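Local coordinates for leucyl-trna synthetase (Plasmodium falciparum, PDB 5FOC), which forms the editing domain of cytosolic leucyl-tRNA synthetase, the class I enzyme that charges tRNA with leucine, and probably deacylates wrongly charged tRNA, at residues Y239-T244 with E288-N293; T139-N144 with E221-L226; K19-I24 with V121-S126; E313-S318 with Q326-V331. The protein carries 2 engineered substitutions. All coordinates share one frame; numbering follows the deposited sequence.

Contact 1: Y239-T244 with E288-N293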
# COMPACT_ATOMS: atom_id res chain seq x y z
N TYR A 239 0.32 -10.76 -0.40
CA TYR A 239 1.16 -10.64 -1.57
C TYR A 239 0.77 -9.35 -2.29
O TYR A 239 -0.44 -8.99 -2.30
CB TYR A 239 1.02 -11.85 -2.48
CG TYR A 239 1.42 -13.12 -1.73
CD1 TYR A 239 2.71 -13.30 -1.29
CD2 TYR A 239 0.46 -14.05 -1.39
CE1 TYR A 239 3.03 -14.46 -0.56
CE2 TYR A 239 0.80 -15.22 -0.70
CZ TYR A 239 2.07 -15.36 -0.27
OH TYR A 239 2.38 -16.54 0.43
N ILE A 240 1.76 -8.78 -2.94
CA ILE A 240 1.50 -7.61 -3.82
C ILE A 240 0.91 -8.10 -5.14
O ILE A 240 1.54 -8.91 -5.85
CB ILE A 240 2.72 -6.74 -4.05
CG1 ILE A 240 3.16 -6.15 -2.73
CG2 ILE A 240 2.40 -5.60 -5.03
CD1 ILE A 240 4.40 -5.30 -2.73
N LEU A 241 -0.25 -7.56 -5.53
CA LEU A 241 -0.90 -7.88 -6.76
C LEU A 241 -1.12 -6.64 -7.64
O LEU A 241 -1.20 -5.57 -7.09
CB LEU A 241 -2.26 -8.51 -6.50
CG LEU A 241 -2.39 -9.83 -5.73
CD1 LEU A 241 -3.85 -10.22 -5.66
CD2 LEU A 241 -1.60 -10.90 -6.44
N PRO A 242 -1.18 -6.82 -8.95
CA PRO A 242 -1.35 -5.67 -9.85
C PRO A 242 -2.80 -5.22 -10.02
O PRO A 242 -3.67 -6.02 -10.25
CB PRO A 242 -0.79 -6.18 -11.16
CG PRO A 242 -1.15 -7.63 -11.15
CD PRO A 242 -0.95 -8.07 -9.72
N MET A 243 -3.01 -3.89 -9.91
CA MET A 243 -4.32 -3.28 -10.15
C MET A 243 -4.06 -2.06 -11.02
O MET A 243 -3.53 -1.06 -10.54
CB MET A 243 -4.98 -2.95 -8.84
CG MET A 243 -6.34 -2.23 -8.96
SD MET A 243 -7.05 -1.73 -7.37
CE MET A 243 -8.38 -2.89 -7.14
N THR A 244 -4.37 -2.18 -12.32
CA THR A 244 -4.07 -1.12 -13.30
C THR A 244 -4.96 0.09 -13.18
O THR A 244 -4.66 1.09 -13.81
CB THR A 244 -4.14 -1.62 -14.75
OG1 THR A 244 -5.46 -2.12 -15.05
CG2 THR A 244 -3.09 -2.70 -14.93
N GLU A 288 -0.66 -20.80 -6.15
CA GLU A 288 -0.84 -21.00 -4.71
C GLU A 288 -0.86 -19.71 -3.88
O GLU A 288 -1.29 -19.74 -2.73
CB GLU A 288 0.21 -21.96 -4.17
CG GLU A 288 1.65 -21.48 -4.36
CD GLU A 288 2.40 -22.29 -5.41
OE1 GLU A 288 1.84 -22.52 -6.53
OE2 GLU A 288 3.55 -22.68 -5.11
N GLN A 289 -0.36 -18.62 -4.44
CA GLN A 289 -0.42 -17.32 -3.77
C GLN A 289 -1.77 -16.65 -3.90
O GLN A 289 -1.97 -15.68 -3.19
CB GLN A 289 0.64 -16.36 -4.32
CG GLN A 289 2.07 -16.84 -4.15
CD GLN A 289 3.07 -15.87 -4.71
OE1 GLN A 289 3.28 -15.82 -5.91
NE2 GLN A 289 3.70 -15.09 -3.85
N LEU A 290 -2.67 -17.17 -4.73
CA LEU A 290 -3.91 -16.45 -5.06
C LEU A 290 -5.10 -16.92 -4.25
O LEU A 290 -6.21 -16.61 -4.59
CB LEU A 290 -4.23 -16.59 -6.54
CG LEU A 290 -3.11 -16.24 -7.48
CD1 LEU A 290 -3.58 -16.46 -8.89
CD2 LEU A 290 -2.69 -14.81 -7.32
N LYS A 291 -4.86 -17.67 -3.16
CA LYS A 291 -5.97 -18.28 -2.42
C LYS A 291 -6.25 -17.64 -1.06
O LYS A 291 -6.94 -18.26 -0.24
CB LYS A 291 -5.75 -19.78 -2.28
CG LYS A 291 -5.65 -20.51 -3.61
CD LYS A 291 -5.33 -22.00 -3.42
CE LYS A 291 -4.72 -22.63 -4.67
NZ LYS A 291 -5.46 -22.33 -5.93
N ASN A 292 -5.79 -16.40 -0.81
CA ASN A 292 -5.90 -15.85 0.54
C ASN A 292 -7.35 -15.43 0.74
O ASN A 292 -7.94 -14.74 -0.14
CB ASN A 292 -5.03 -14.61 0.76
CG ASN A 292 -3.56 -14.89 0.79
OD1 ASN A 292 -3.14 -16.11 0.90
ND2 ASN A 292 -2.75 -13.86 0.75
N ASN A 293 -7.90 -15.78 1.89
CA ASN A 293 -9.25 -15.36 2.33
C ASN A 293 -9.18 -14.01 2.98
O ASN A 293 -8.24 -13.73 3.72
CB ASN A 293 -9.79 -16.34 3.39
CG ASN A 293 -11.25 -16.09 3.74
OD1 ASN A 293 -12.15 -16.49 3.01
ND2 ASN A 293 -11.48 -15.40 4.84

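Contact 2: T139-N144 with E221-L226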
# COMPACT_ATOMS: atom_id res chain seq x y z
N THR A 139 -2.07 -6.73 -1.16
CA THR A 139 -1.71 -5.32 -1.32
C THR A 139 -1.69 -5.04 -2.81
O THR A 139 -1.06 -5.70 -3.59
CB THR A 139 -0.32 -5.06 -0.69
OG1 THR A 139 -0.40 -5.28 0.72
CG2 THR A 139 0.19 -3.67 -1.04
N PHE A 140 -2.42 -4.01 -3.25
CA PHE A 140 -2.44 -3.67 -4.65
C PHE A 140 -1.54 -2.48 -5.00
O PHE A 140 -1.41 -1.52 -4.20
CB PHE A 140 -3.83 -3.28 -5.15
CG PHE A 140 -4.86 -4.36 -5.18
CD1 PHE A 140 -4.69 -5.52 -5.95
CD2 PHE A 140 -6.10 -4.16 -4.55
CE1 PHE A 140 -5.73 -6.47 -6.04
CE2 PHE A 140 -7.11 -5.09 -4.64
CZ PHE A 140 -6.91 -6.26 -5.37
N ILE A 141 -0.92 -2.60 -6.17
CA ILE A 141 -0.02 -1.59 -6.73
C ILE A 141 -0.28 -1.46 -8.21
O ILE A 141 -0.80 -2.38 -8.84
CB ILE A 141 1.45 -1.95 -6.43
CG1 ILE A 141 2.37 -0.77 -6.54
CG2 ILE A 141 1.94 -3.08 -7.32
CD1 ILE A 141 3.76 -0.98 -5.94
N ASN A 142 -0.03 -0.27 -8.77
CA ASN A 142 -0.18 -0.14 -10.20
C ASN A 142 1.07 -0.64 -10.89
O ASN A 142 2.11 -0.04 -10.71
CB ASN A 142 -0.49 1.31 -10.59
CG ASN A 142 -0.85 1.47 -12.05
OD1 ASN A 142 -0.31 0.82 -12.93
ND2 ASN A 142 -1.78 2.38 -12.32
N PRO A 143 0.99 -1.76 -11.65
CA PRO A 143 2.22 -2.39 -12.17
C PRO A 143 2.93 -1.56 -13.26
O PRO A 143 4.13 -1.69 -13.48
CB PRO A 143 1.68 -3.71 -12.76
CG PRO A 143 0.27 -3.39 -13.17
CD PRO A 143 -0.22 -2.48 -12.10
N ASN A 144 2.20 -0.63 -13.88
CA ASN A 144 2.69 0.13 -15.01
C ASN A 144 3.30 1.48 -14.66
O ASN A 144 3.73 2.20 -15.56
CB ASN A 144 1.52 0.29 -16.00
CG ASN A 144 1.10 -1.05 -16.60
OD1 ASN A 144 1.96 -1.85 -16.91
ND2 ASN A 144 -0.18 -1.29 -16.74
N GLU A 221 5.48 -3.23 -11.32
CA GLU A 221 5.52 -4.63 -11.77
C GLU A 221 6.61 -5.42 -11.03
O GLU A 221 6.47 -6.62 -10.76
CB GLU A 221 5.72 -4.72 -13.28
CG GLU A 221 6.98 -4.12 -13.85
CD GLU A 221 7.17 -4.43 -15.34
OE1 GLU A 221 6.70 -5.45 -15.85
OE2 GLU A 221 7.84 -3.65 -16.01
N HIS A 222 7.68 -4.74 -10.68
CA HIS A 222 8.81 -5.40 -10.04
C HIS A 222 8.56 -5.82 -8.62
O HIS A 222 9.27 -6.71 -8.07
CB HIS A 222 10.05 -4.56 -10.12
CG HIS A 222 10.48 -4.32 -11.52
ND1 HIS A 222 10.77 -5.35 -12.39
CD2 HIS A 222 10.61 -3.18 -12.23
CE1 HIS A 222 11.13 -4.85 -13.55
NE2 HIS A 222 11.00 -3.54 -13.49
N PHE A 223 7.55 -5.26 -8.00
CA PHE A 223 7.15 -5.61 -6.65
C PHE A 223 6.05 -6.66 -6.56
O PHE A 223 5.75 -7.14 -5.45
CB PHE A 223 6.69 -4.39 -5.89
CG PHE A 223 7.73 -3.31 -5.76
CD1 PHE A 223 8.97 -3.54 -5.16
CD2 PHE A 223 7.44 -2.00 -6.15
CE1 PHE A 223 9.88 -2.50 -5.00
CE2 PHE A 223 8.36 -0.98 -6.01
CZ PHE A 223 9.56 -1.21 -5.43
N VAL A 224 5.44 -6.98 -7.70
CA VAL A 224 4.35 -7.93 -7.74
C VAL A 224 4.87 -9.28 -7.26
O VAL A 224 5.90 -9.76 -7.70
CB VAL A 224 3.67 -8.00 -9.12
CG1 VAL A 224 2.64 -9.12 -9.20
CG2 VAL A 224 2.95 -6.66 -9.35
N GLY A 225 4.16 -9.83 -6.29
CA GLY A 225 4.53 -11.15 -5.68
C GLY A 225 5.27 -11.05 -4.35
O GLY A 225 5.36 -12.03 -3.60
N LEU A 226 5.86 -9.89 -4.02
CA LEU A 226 6.43 -9.67 -2.71
C LEU A 226 5.41 -9.91 -1.63
O LEU A 226 4.22 -9.54 -1.76
CB LEU A 226 6.96 -8.26 -2.51
CG LEU A 226 8.30 -7.81 -3.03
CD1 LEU A 226 8.58 -6.38 -2.58
CD2 LEU A 226 9.37 -8.70 -2.46

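Contact 3: K19-I24 with V121-S126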
# COMPACT_ATOMS: atom_id res chain seq x y z
N LYS A 19 15.37 -9.25 2.22
CA LYS A 19 16.46 -9.57 1.33
C LYS A 19 16.07 -9.65 -0.14
O LYS A 19 16.83 -9.24 -0.98
CB LYS A 19 17.07 -10.95 1.76
CG LYS A 19 17.78 -10.84 3.09
CD LYS A 19 18.31 -12.21 3.60
CE LYS A 19 18.94 -12.07 4.97
NZ LYS A 19 19.62 -13.37 5.36
N ASP A 20 14.88 -10.15 -0.45
CA ASP A 20 14.39 -10.09 -1.85
C ASP A 20 14.11 -8.62 -2.30
O ASP A 20 14.39 -8.25 -3.45
CB ASP A 20 13.09 -10.90 -2.02
CG ASP A 20 13.31 -12.41 -1.93
OD1 ASP A 20 14.46 -12.92 -2.12
OD2 ASP A 20 12.30 -13.09 -1.69
N PHE A 21 13.63 -7.82 -1.35
CA PHE A 21 13.48 -6.40 -1.64
C PHE A 21 14.84 -5.75 -1.99
O PHE A 21 14.94 -4.97 -2.94
CB PHE A 21 12.82 -5.66 -0.46
CG PHE A 21 12.42 -4.19 -0.77
CD1 PHE A 21 13.33 -3.16 -0.61
CD2 PHE A 21 11.16 -3.92 -1.22
CE1 PHE A 21 12.96 -1.82 -0.96
CE2 PHE A 21 10.79 -2.58 -1.53
CZ PHE A 21 11.69 -1.57 -1.37
N TYR A 22 15.88 -6.04 -1.21
CA TYR A 22 17.23 -5.58 -1.53
C TYR A 22 17.70 -6.02 -2.95
O TYR A 22 18.36 -5.25 -3.65
CB TYR A 22 18.21 -6.16 -0.48
CG TYR A 22 19.66 -5.86 -0.70
CD1 TYR A 22 20.12 -4.57 -0.94
CD2 TYR A 22 20.63 -6.90 -0.59
CE1 TYR A 22 21.47 -4.32 -1.12
CE2 TYR A 22 21.95 -6.63 -0.76
CZ TYR A 22 22.39 -5.37 -1.02
OH TYR A 22 23.73 -5.10 -1.18
N SER A 23 17.42 -7.27 -3.35
CA SER A 23 17.77 -7.72 -4.72
C SER A 23 17.06 -6.85 -5.78
O SER A 23 17.68 -6.42 -6.75
CB SER A 23 17.36 -9.16 -4.96
OG SER A 23 18.03 -9.96 -4.04
N ILE A 24 15.76 -6.63 -5.56
CA ILE A 24 14.98 -5.77 -6.45
C ILE A 24 15.59 -4.36 -6.52
O ILE A 24 15.82 -3.85 -7.62
CB ILE A 24 13.48 -5.73 -6.04
CG1 ILE A 24 12.79 -7.10 -6.21
CG2 ILE A 24 12.72 -4.65 -6.85
CD1 ILE A 24 11.46 -7.22 -5.48
N VAL A 121 11.26 -1.56 5.84
CA VAL A 121 10.80 -1.27 4.48
C VAL A 121 9.29 -1.31 4.48
O VAL A 121 8.69 -2.32 4.78
CB VAL A 121 11.34 -2.24 3.42
CG1 VAL A 121 10.80 -1.87 2.04
CG2 VAL A 121 12.88 -2.34 3.45
N ILE A 122 8.65 -0.16 4.14
CA ILE A 122 7.24 -0.03 4.36
C ILE A 122 6.58 0.58 3.12
O ILE A 122 6.99 1.71 2.72
CB ILE A 122 6.93 0.86 5.60
CG1 ILE A 122 7.45 0.24 6.89
CG2 ILE A 122 5.43 1.19 5.69
CD1 ILE A 122 7.50 1.18 8.06
N PHE A 123 5.62 -0.13 2.53
CA PHE A 123 4.69 0.43 1.53
C PHE A 123 3.64 1.22 2.31
O PHE A 123 3.10 0.81 3.27
CB PHE A 123 4.04 -0.68 0.67
CG PHE A 123 4.95 -1.31 -0.34
CD1 PHE A 123 5.89 -2.28 0.06
CD2 PHE A 123 4.90 -0.97 -1.66
CE1 PHE A 123 6.71 -2.87 -0.91
CE2 PHE A 123 5.73 -1.53 -2.60
CZ PHE A 123 6.63 -2.51 -2.23
N LEU A 124 3.34 2.45 1.78
CA LEU A 124 2.32 3.24 2.47
C LEU A 124 0.98 3.04 1.75
O LEU A 124 0.79 3.59 0.65
CB LEU A 124 2.73 4.71 2.48
CG LEU A 124 3.86 5.13 3.41
CD1 LEU A 124 4.30 6.57 3.16
CD2 LEU A 124 3.43 4.94 4.85
N GLY A 125 0.12 2.20 2.34
CA GLY A 125 -1.14 1.78 1.77
C GLY A 125 -2.14 2.88 2.12
O GLY A 125 -2.11 3.33 3.23
N SER A 126 -3.04 3.17 1.21
CA SER A 126 -4.03 4.26 1.45
C SER A 126 -5.44 3.66 1.45
O SER A 126 -5.78 2.89 0.54
CB SER A 126 -3.84 5.22 0.31
OG SER A 126 -4.78 6.27 0.56

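Contact 4: E313-S318 with Q326-V331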
# COMPACT_ATOMS: atom_id res chain seq x y z
N GLU A 313 -21.91 -9.21 -7.78
CA GLU A 313 -22.88 -10.12 -8.42
C GLU A 313 -24.19 -9.45 -8.78
O GLU A 313 -24.69 -9.64 -9.89
CB GLU A 313 -23.17 -11.30 -7.52
CG GLU A 313 -21.98 -12.23 -7.32
CD GLU A 313 -22.27 -13.33 -6.33
OE1 GLU A 313 -23.22 -13.14 -5.52
OE2 GLU A 313 -21.57 -14.39 -6.36
N LYS A 314 -24.75 -8.68 -7.84
CA LYS A 314 -26.05 -8.04 -8.03
C LYS A 314 -25.97 -6.99 -9.13
O LYS A 314 -26.90 -6.90 -9.93
CB LYS A 314 -26.55 -7.41 -6.74
CG LYS A 314 -27.94 -6.81 -6.80
CD LYS A 314 -28.24 -6.09 -5.51
CE LYS A 314 -29.60 -5.44 -5.51
NZ LYS A 314 -29.93 -5.01 -4.13
N GLU A 315 -24.88 -6.20 -9.19
CA GLU A 315 -24.76 -5.15 -10.24
C GLU A 315 -24.13 -5.64 -11.55
O GLU A 315 -23.92 -4.85 -12.49
CB GLU A 315 -24.02 -3.90 -9.74
CG GLU A 315 -24.47 -3.32 -8.41
CD GLU A 315 -25.91 -2.88 -8.35
OE1 GLU A 315 -26.49 -2.49 -9.38
OE2 GLU A 315 -26.48 -2.91 -7.22
N LYS A 316 -23.85 -6.94 -11.61
CA LYS A 316 -23.34 -7.62 -12.80
C LYS A 316 -22.01 -7.08 -13.29
O LYS A 316 -21.78 -6.95 -14.50
CB LYS A 316 -24.40 -7.61 -13.92
CG LYS A 316 -25.71 -8.24 -13.51
CD LYS A 316 -25.59 -9.75 -13.45
CE LYS A 316 -26.74 -10.31 -12.66
NZ LYS A 316 -27.00 -11.71 -13.06
N VAL A 317 -21.11 -6.78 -12.35
CA VAL A 317 -19.79 -6.24 -12.68
C VAL A 317 -19.03 -7.22 -13.54
O VAL A 317 -18.89 -8.40 -13.18
CB VAL A 317 -18.96 -5.97 -11.42
CG1 VAL A 317 -17.51 -5.64 -11.82
CG2 VAL A 317 -19.61 -4.88 -10.56
N SER A 318 -18.51 -6.74 -14.66
CA SER A 318 -17.90 -7.61 -15.67
C SER A 318 -16.42 -7.84 -15.51
O SER A 318 -15.93 -8.85 -15.97
CB SER A 318 -18.21 -7.07 -17.06
OG SER A 318 -19.61 -7.11 -17.22
N GLN A 326 -16.93 2.50 -10.43
CA GLN A 326 -16.70 3.72 -9.65
C GLN A 326 -17.95 4.11 -8.87
O GLN A 326 -17.84 4.37 -7.66
CB GLN A 326 -16.19 4.88 -10.53
CG GLN A 326 -15.64 6.08 -9.73
CD GLN A 326 -14.63 5.70 -8.62
OE1 GLN A 326 -13.81 4.77 -8.78
NE2 GLN A 326 -14.71 6.39 -7.49
N LYS A 327 -19.11 4.09 -9.53
CA LYS A 327 -20.42 4.38 -8.88
C LYS A 327 -20.79 3.32 -7.82
O LYS A 327 -21.22 3.65 -6.72
CB LYS A 327 -21.55 4.46 -9.91
CG LYS A 327 -22.83 5.10 -9.36
CD LYS A 327 -24.07 4.27 -9.66
CE LYS A 327 -25.32 4.82 -8.98
NZ LYS A 327 -26.32 3.75 -8.74
N ILE A 328 -20.59 2.05 -8.17
CA ILE A 328 -20.87 0.96 -7.22
C ILE A 328 -20.01 1.12 -5.95
O ILE A 328 -20.48 0.88 -4.82
CB ILE A 328 -20.62 -0.42 -7.88
CG1 ILE A 328 -21.65 -0.69 -8.99
CG2 ILE A 328 -20.63 -1.55 -6.85
CD1 ILE A 328 -21.32 -1.88 -9.87
N LYS A 329 -18.75 1.49 -6.15
CA LYS A 329 -17.79 1.75 -5.06
C LYS A 329 -18.26 2.92 -4.17
O LYS A 329 -18.21 2.84 -2.93
CB LYS A 329 -16.41 2.05 -5.66
CG LYS A 329 -15.29 2.34 -4.67
CD LYS A 329 -13.96 2.56 -5.39
CE LYS A 329 -12.88 2.98 -4.42
NZ LYS A 329 -11.63 3.40 -5.12
N GLU A 330 -18.71 4.00 -4.79
CA GLU A 330 -19.19 5.15 -4.05
C GLU A 330 -20.48 4.85 -3.25
O GLU A 330 -20.55 5.20 -2.06
CB GLU A 330 -19.35 6.37 -5.01
CG GLU A 330 -17.99 6.91 -5.48
CD GLU A 330 -18.01 7.79 -6.73
OE1 GLU A 330 -19.07 7.91 -7.40
OE2 GLU A 330 -16.95 8.36 -7.08
N VAL A 331 -21.44 4.19 -3.88
CA VAL A 331 -22.70 3.76 -3.24
C VAL A 331 -22.47 2.79 -2.07
O VAL A 331 -23.08 2.94 -1.00
CB VAL A 331 -23.65 3.12 -4.28
CG1 VAL A 331 -24.87 2.46 -3.64
CG2 VAL A 331 -24.13 4.17 -5.28

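Contact 1: Y239-T244 with E288-N293
Gln289 lies over one face of the Tyr239 ring where strand 238-242, between strands 138-141 and 227-229 of the editing domain's mixed sheet, is met by the loop that follows helix 276-282. It runs across the phenol at roughly a right angle. Its CG sits 4.1 Å from the ring centroid and 12° off the normal, a CH-pi contact, while the amide NE2 is displaced toward the rim, 3.3 Å from Tyr239 CD1. The amide does not lie flat on the ring: the two planes are 66° apart. With its CG beside the backbone N (chi1 -61°) and the chain extended beyond it, the glutamine spans the ring from CB over CD2 to NE2 over CD1. Asn292 ND2 approaches the same ring obliquely, 3.9 Å from Tyr239 CD2. A second, purely apolar point of contact is made by methyl groups, Leu241 CD2 standing 4.2 Å from Leu290 CD2, and helix 263-274 packs on both leucines through Ile272.

The next shell fixes these polar ends. Gln289 OE1 accepts a bond from Lys286 N, and NE2 gives a weak one to Gly225 O; Asn292 ND2 serves the carbonyls of Asn237 and Asn137. The loop backbone is itself anchored by the hydroxyl of Tyr138, hydrogen-bonded to both Gln289 O and Asn292 N; that same Gln289 O stands 3.4 Å from Tyr239 CD2.

Contact 2: T139-N144 with E221-L226
Ile141 points CG1 anti to its amide nitrogen (chi1 -160°), and the extended chain carries the terminal CD1 to the ring of Phe223, whose own CG lies beside the backbone N (chi1 -60°). The methyl reaches the phenyl at CD2, 3.8 Å away, approaching it obliquely. The other branch of the isoleucine, CG2, faces Val224 CG2 at 4.2 Å, so one side chain engages two successive residues of the 221-226 loop with its two arms.

Beyond the strand the contact turns polar. Glu221 N donates to Pro143 O over 3.0 Å; the donor lies in the carbonyl plane on a lone pair, although the N-H...O angle of 133° leaves the bond well bent. Glu221 CB also touches the acceptor, 3.4 Å from Pro143 O, and lies 4.2 Å from Pro143 CB. The acid of Glu221 leads off to a salt bridge with Lys219. The proline carbonyl is presented by an Asx turn, in which Asn142 OD1 accepts from Asn144 N at 3.1 Å, while Asn142 ND2 is held by Ile246 O.

On the loop side, Leu226 N bonds to Phe223 O at 3.1 Å and closes a type II beta turn with Gly225 at positive phi. Behind the contact, Pro242 touches both Pro143 and Val224, and the Phe223 ring continues edge-to-face onto Phe123. Here a turn between strands 216-219 and 227-229 folds over the end of an inner strand, 138-141, of the mixed sheet in the editing domain of this class I synthetase.

Contact 3: K19-I24 with V121-S126
The ring of Phe21 receives Val121 CG1 squarely on one face: the methyl stands 3.5 Å from the ring centroid and only 10° off the normal, a close CH-pi contact. It is almost equally near all six carbons, Val121 CG1 lying 3.5 Å from Phe21 CZ and 4.0 Å from Phe21 CG. Val121 CG2 stands higher over the same face, shifted toward one side of the ring, 4.2 Å from Phe21 CD1. A second ring, that of Phe123, comes up obliquely, its CE1 lying 4.1 Å from Phe21 CE2. Phe21 can reach this far because its CG is anti to the backbone N (chi1 -171°), which sends the phenyl from helix 18-35 toward the sheet. This is helix-on-sheet packing. Strand 120-127 lies between strands 7-15 and 181-185 of the mixed sheet; Val121 points its CB at the helix and Phe123 swings its ring that way, while the CB of Ile122 points away. Leu226 and Phe115, the latter from helix 112-118, also pack on Phe21. Within the helix, the i to i+4 bonds from Ser23 N to Lys19 O at 3.1 Å and from Ile24 N to Asp20 O at 3.0 Å span the turn that carries Phe21.

Contact 4: E313-S318 with Q326-V331
This small apolar contact joins the residues that end and follow helix 307-314 to the early turns of helix 325-339, two helices linked by a short connection; the centre of the contact lies about 23 Å from the centre of the chain. Its first helix finishes in a Schellman motif: Lys316 takes positive phi (60°), and its N makes a weak 3.3 Å bond to Glu313 O. That reversal places Glu315 and Val317, the residues flanking Lys316, on Ile328. Ile328 carries the contact with its terminal methyl. Its CD1 is wedged between Glu315 CB at 3.4 Å and Val317 CG2 at 3.5 Å, both tight approaches for carbon. Ile328 CG1 extends the contact along Glu315 CG at 3.9 Å, the two side chains sliding past each other in opposite directions, and the bend of the glutamate at chi2 (-60°) turns its carboxylate aside from the methyl. The connection is pinned separately, Lys316 O by Lys324 NZ and Ser318 N by Asp322 OD2. One turn of helix 325-339 carries its own side-chain bond, Gln326 NE2 to Glu330 OE2 at 3.0 Å, nearly straight at 170° and arriving from above the carboxylate plane.

Contacts 1, 2 and 3 form one continuous body around the mixed sheet. Contacts 1 and 2, with centres 10 Å apart, share neighbouring parallel strands; Leu241 N lies 2.8 Å from Thr139 O, a probable hydrogen bond, and Ile240 O equally close to Gly225 N. Contact 3, also centred 10 Å from contact 2, is joined to it through aromatic packing, Phe223 CE1 standing 3.6 Å from Phe21 CE2. Ile240 CD1 reaches Phe123 CZ at 3.6 Å and so ties contact 1 to contact 3. Contact 4 stands apart: its nearest atoms are about 7 Å from contact 1, and it lies across the chain's centre from contact 3, with centres about 32 Å apart.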